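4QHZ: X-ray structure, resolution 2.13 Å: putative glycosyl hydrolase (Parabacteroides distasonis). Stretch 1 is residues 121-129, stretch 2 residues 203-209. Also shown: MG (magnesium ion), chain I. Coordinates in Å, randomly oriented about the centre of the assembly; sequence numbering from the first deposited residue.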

# COMPACT_ATOMS: atom_id res chain seq x y z
N ILE C 121 -0.71 -17.42 17.95
CA ILE C 121 -1.76 -16.43 18.11
C ILE C 121 -2.49 -16.32 16.77
O ILE C 121 -1.93 -15.80 15.80
CB ILE C 121 -1.19 -15.07 18.55
CG1 ILE C 121 -0.43 -15.20 19.87
CG2 ILE C 121 -2.29 -14.03 18.70
CD1 ILE C 121 1.06 -14.98 19.73
N PHE C 122 -3.72 -16.81 16.72
CA PHE C 122 -4.54 -16.72 15.51
C PHE C 122 -5.32 -15.42 15.50
O PHE C 122 -6.27 -15.25 16.26
CB PHE C 122 -5.50 -17.90 15.39
CG PHE C 122 -4.84 -19.18 14.92
CD1 PHE C 122 -4.06 -19.93 15.79
CD2 PHE C 122 -5.02 -19.62 13.62
CE1 PHE C 122 -3.47 -21.11 15.36
CE2 PHE C 122 -4.43 -20.79 13.19
CZ PHE C 122 -3.65 -21.54 14.06
N LEU C 123 -4.90 -14.51 14.62
CA LEU C 123 -5.49 -13.18 14.52
C LEU C 123 -6.85 -13.28 13.83
O LEU C 123 -6.95 -13.84 12.74
CB LEU C 123 -4.56 -12.25 13.74
CG LEU C 123 -3.12 -12.20 14.26
CD1 LEU C 123 -2.23 -11.40 13.32
CD2 LEU C 123 -3.06 -11.62 15.67
N GLN C 124 -7.88 -12.77 14.51
CA GLN C 124 -9.29 -12.99 14.12
C GLN C 124 -9.63 -14.47 13.93
O GLN C 124 -10.58 -14.80 13.23
CB GLN C 124 -9.63 -12.20 12.86
CG GLN C 124 -9.43 -10.70 12.99
CD GLN C 124 -9.98 -9.94 11.80
OE1 GLN C 124 -9.43 -10.00 10.71
NE2 GLN C 124 -11.09 -9.23 12.01
N GLY C 125 -8.87 -15.35 14.58
CA GLY C 125 -9.09 -16.79 14.48
C GLY C 125 -8.64 -17.42 13.17
O GLY C 125 -8.86 -18.60 12.97
N MSE C 126 -8.01 -16.65 12.28
CA MSE C 126 -7.69 -17.14 10.92
C MSE C 126 -6.21 -17.16 10.59
O MSE C 126 -5.79 -17.98 9.79
CB MSE C 126 -8.32 -16.24 9.86
CG MSE C 126 -9.81 -15.98 10.03
SE MSE C 126 -10.83 -17.65 9.91
CE MSE C 126 -11.16 -17.65 7.97
N TYR C 127 -5.42 -16.27 11.19
CA TYR C 127 -4.06 -16.03 10.72
C TYR C 127 -3.04 -16.21 11.85
O TYR C 127 -2.92 -15.34 12.72
CB TYR C 127 -3.95 -14.63 10.11
CG TYR C 127 -5.10 -14.27 9.19
CD1 TYR C 127 -5.32 -14.98 8.01
CD2 TYR C 127 -5.97 -13.23 9.49
CE1 TYR C 127 -6.37 -14.66 7.16
CE2 TYR C 127 -7.02 -12.90 8.65
CZ TYR C 127 -7.22 -13.62 7.48
OH TYR C 127 -8.26 -13.31 6.65
N GLU C 128 -2.29 -17.31 11.83
CA GLU C 128 -1.40 -17.64 12.94
C GLU C 128 -0.08 -16.86 12.92
O GLU C 128 0.66 -16.91 11.94
CB GLU C 128 -1.05 -19.14 12.99
CG GLU C 128 -0.23 -19.50 14.24
CD GLU C 128 0.19 -20.96 14.31
OE1 GLU C 128 0.08 -21.68 13.30
OE2 GLU C 128 0.65 -21.38 15.41
N VAL C 129 0.19 -16.15 14.01
CA VAL C 129 1.53 -15.69 14.33
C VAL C 129 2.16 -16.80 15.16
O VAL C 129 1.72 -17.07 16.28
CB VAL C 129 1.54 -14.37 15.12
CG1 VAL C 129 2.97 -13.92 15.38
CG2 VAL C 129 0.76 -13.30 14.37
N THR C 203 1.87 -8.30 4.48
CA THR C 203 0.57 -8.63 3.93
C THR C 203 0.28 -10.11 4.16
O THR C 203 1.11 -10.96 3.86
CB THR C 203 0.49 -8.30 2.43
OG1 THR C 203 0.66 -6.89 2.25
CG2 THR C 203 -0.84 -8.71 1.84
N ILE C 204 -0.90 -10.39 4.69
CA ILE C 204 -1.34 -11.76 4.92
C ILE C 204 -2.10 -12.22 3.67
O ILE C 204 -2.97 -11.50 3.17
CB ILE C 204 -2.19 -11.86 6.19
CG1 ILE C 204 -1.33 -11.53 7.41
CG2 ILE C 204 -2.79 -13.25 6.34
CD1 ILE C 204 -2.07 -11.44 8.73
N LEU C 205 -1.75 -13.40 3.17
CA LEU C 205 -2.24 -13.88 1.87
C LEU C 205 -3.56 -14.63 1.97
O LEU C 205 -4.26 -14.78 0.98
CB LEU C 205 -1.20 -14.79 1.21
CG LEU C 205 0.19 -14.17 1.02
CD1 LEU C 205 1.16 -15.20 0.48
CD2 LEU C 205 0.12 -12.96 0.11
N GLY C 206 -3.89 -15.08 3.17
CA GLY C 206 -5.07 -15.89 3.40
C GLY C 206 -4.87 -16.67 4.68
O GLY C 206 -3.92 -16.39 5.42
N THR C 207 -5.74 -17.64 4.95
CA THR C 207 -5.60 -18.47 6.15
C THR C 207 -4.21 -19.11 6.20
O THR C 207 -3.63 -19.46 5.16
CB THR C 207 -6.63 -19.61 6.19
OG1 THR C 207 -6.49 -20.41 5.01
CG2 THR C 207 -8.05 -19.05 6.26
N THR C 208 -3.65 -19.23 7.40
CA THR C 208 -2.40 -19.96 7.57
C THR C 208 -2.71 -21.45 7.58
O THR C 208 -3.62 -21.89 8.28
CB THR C 208 -1.66 -19.54 8.86
OG1 THR C 208 -2.57 -19.58 9.97
CG2 THR C 208 -1.12 -18.14 8.69
N GLU C 209 -1.98 -22.21 6.77
CA GLU C 209 -2.30 -23.62 6.54
C GLU C 209 -1.05 -24.49 6.65
O GLU C 209 -0.00 -24.16 6.10
CB GLU C 209 -2.90 -23.80 5.15
CG GLU C 209 -4.19 -23.02 4.90
CD GLU C 209 -5.39 -23.58 5.65
OE1 GLU C 209 -5.32 -24.73 6.14
OE2 GLU C 209 -6.41 -22.87 5.74
MG MG I . 1.97 -22.96 16.27
O HOH W 1 -5.71 -20.75 9.90
O HOH W 2 -1.68 -21.93 11.19
O HOH W 3 1.84 -23.77 14.49

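Contact between a β-hairpin (residues 121-129) and a segment without regular helix or strand (residues 203-209) of the same chain, with 356 Å² buried, both sides summed. The hairpin is held by its own backbone ladder: Ile121 N to Val129 O (3.0 Å), Val129 N to Ile121 O (2.8 Å), Leu123 N to Tyr127 O (2.9 Å) and Tyr127 N to Leu123 O (3.3 Å). A type II turn from Phe122 to Gly125 reverses the chain, closed by Gly125 N donating to Phe122 O at 3.1 Å; Gly125 has a positive phi (74°), which favours glycine by itself.

Direct hydrogen bonds between the stretches converge on Thr208, whose CA-to-CB bond points toward the hairpin. The backbone amide Glu128 N donates to the side-chain oxygen Thr208 OG1 at 2.9 Å with an N-H...O angle of 161°, short and nearly straight. The second bond runs the other way: Thr208 N donates to Met126 O, well aligned at 163° but weak because the atoms are 3.4 Å apart. Thr208 thus gives its amide to one hairpin residue and accepts at its hydroxyl from another two positions further on, so its side chain is bonded to the returning strand at Glu128 and its amide, weakly, to Met126 in the loop just before that strand. The chi1 rotamer of Thr208 is p (50°).

Water extends both links. Water 1 donates to Met126 O (2.8 Å) and to Thr208 O (2.9 Å), joining the two carbonyls, neither of which could donate to the other. Water 2 donates to Glu128 OE1 at 2.8 Å and is hydrogen-bonded to Thr208 OG1, also at 2.8 Å, so that Thr208 is tied to the backbone of Glu128 directly and to its carboxylate through water.

The same carboxylate carries the metal contact. Glu128 OE2 binds the magnesium ion at 2.2 Å, and water 3 is a further ligand, its oxygen 2.0 Å from MG; four more ligand atoms come from elsewhere in the structure. Water 3 also donates a weak hydrogen bond to Glu128 OE1 (3.0 Å). Glu128 is extended, with chi1 and chi2 both t.

Packing centres on the Tyr127 ring. Its CA-to-CB bond points sideways, but the end of the side chain comes nearer to the other stretch. Tyr127 CD1 lies 3.5 Å from Ile204 CG2, an apolar contact oblique to the ring, and 3.3 Å from Gly206 O, which sits at the ring edge near its plane. Thr207 N is also at the edge, 3.8 Å from Tyr127 CE1. Met126, present as selenomethionine, brings its terminal methyl CE to 3.8 Å from Thr207 CG2, and Phe122 CE2 reaches 3.9 Å from Thr208 OG1.

Within the second stretch, Thr207 OG1 donates to Glu209 OE2 at 2.6 Å. This short bond spans Thr208, linking the side chains on its two sequence neighbours while Thr208 itself faces the hairpin.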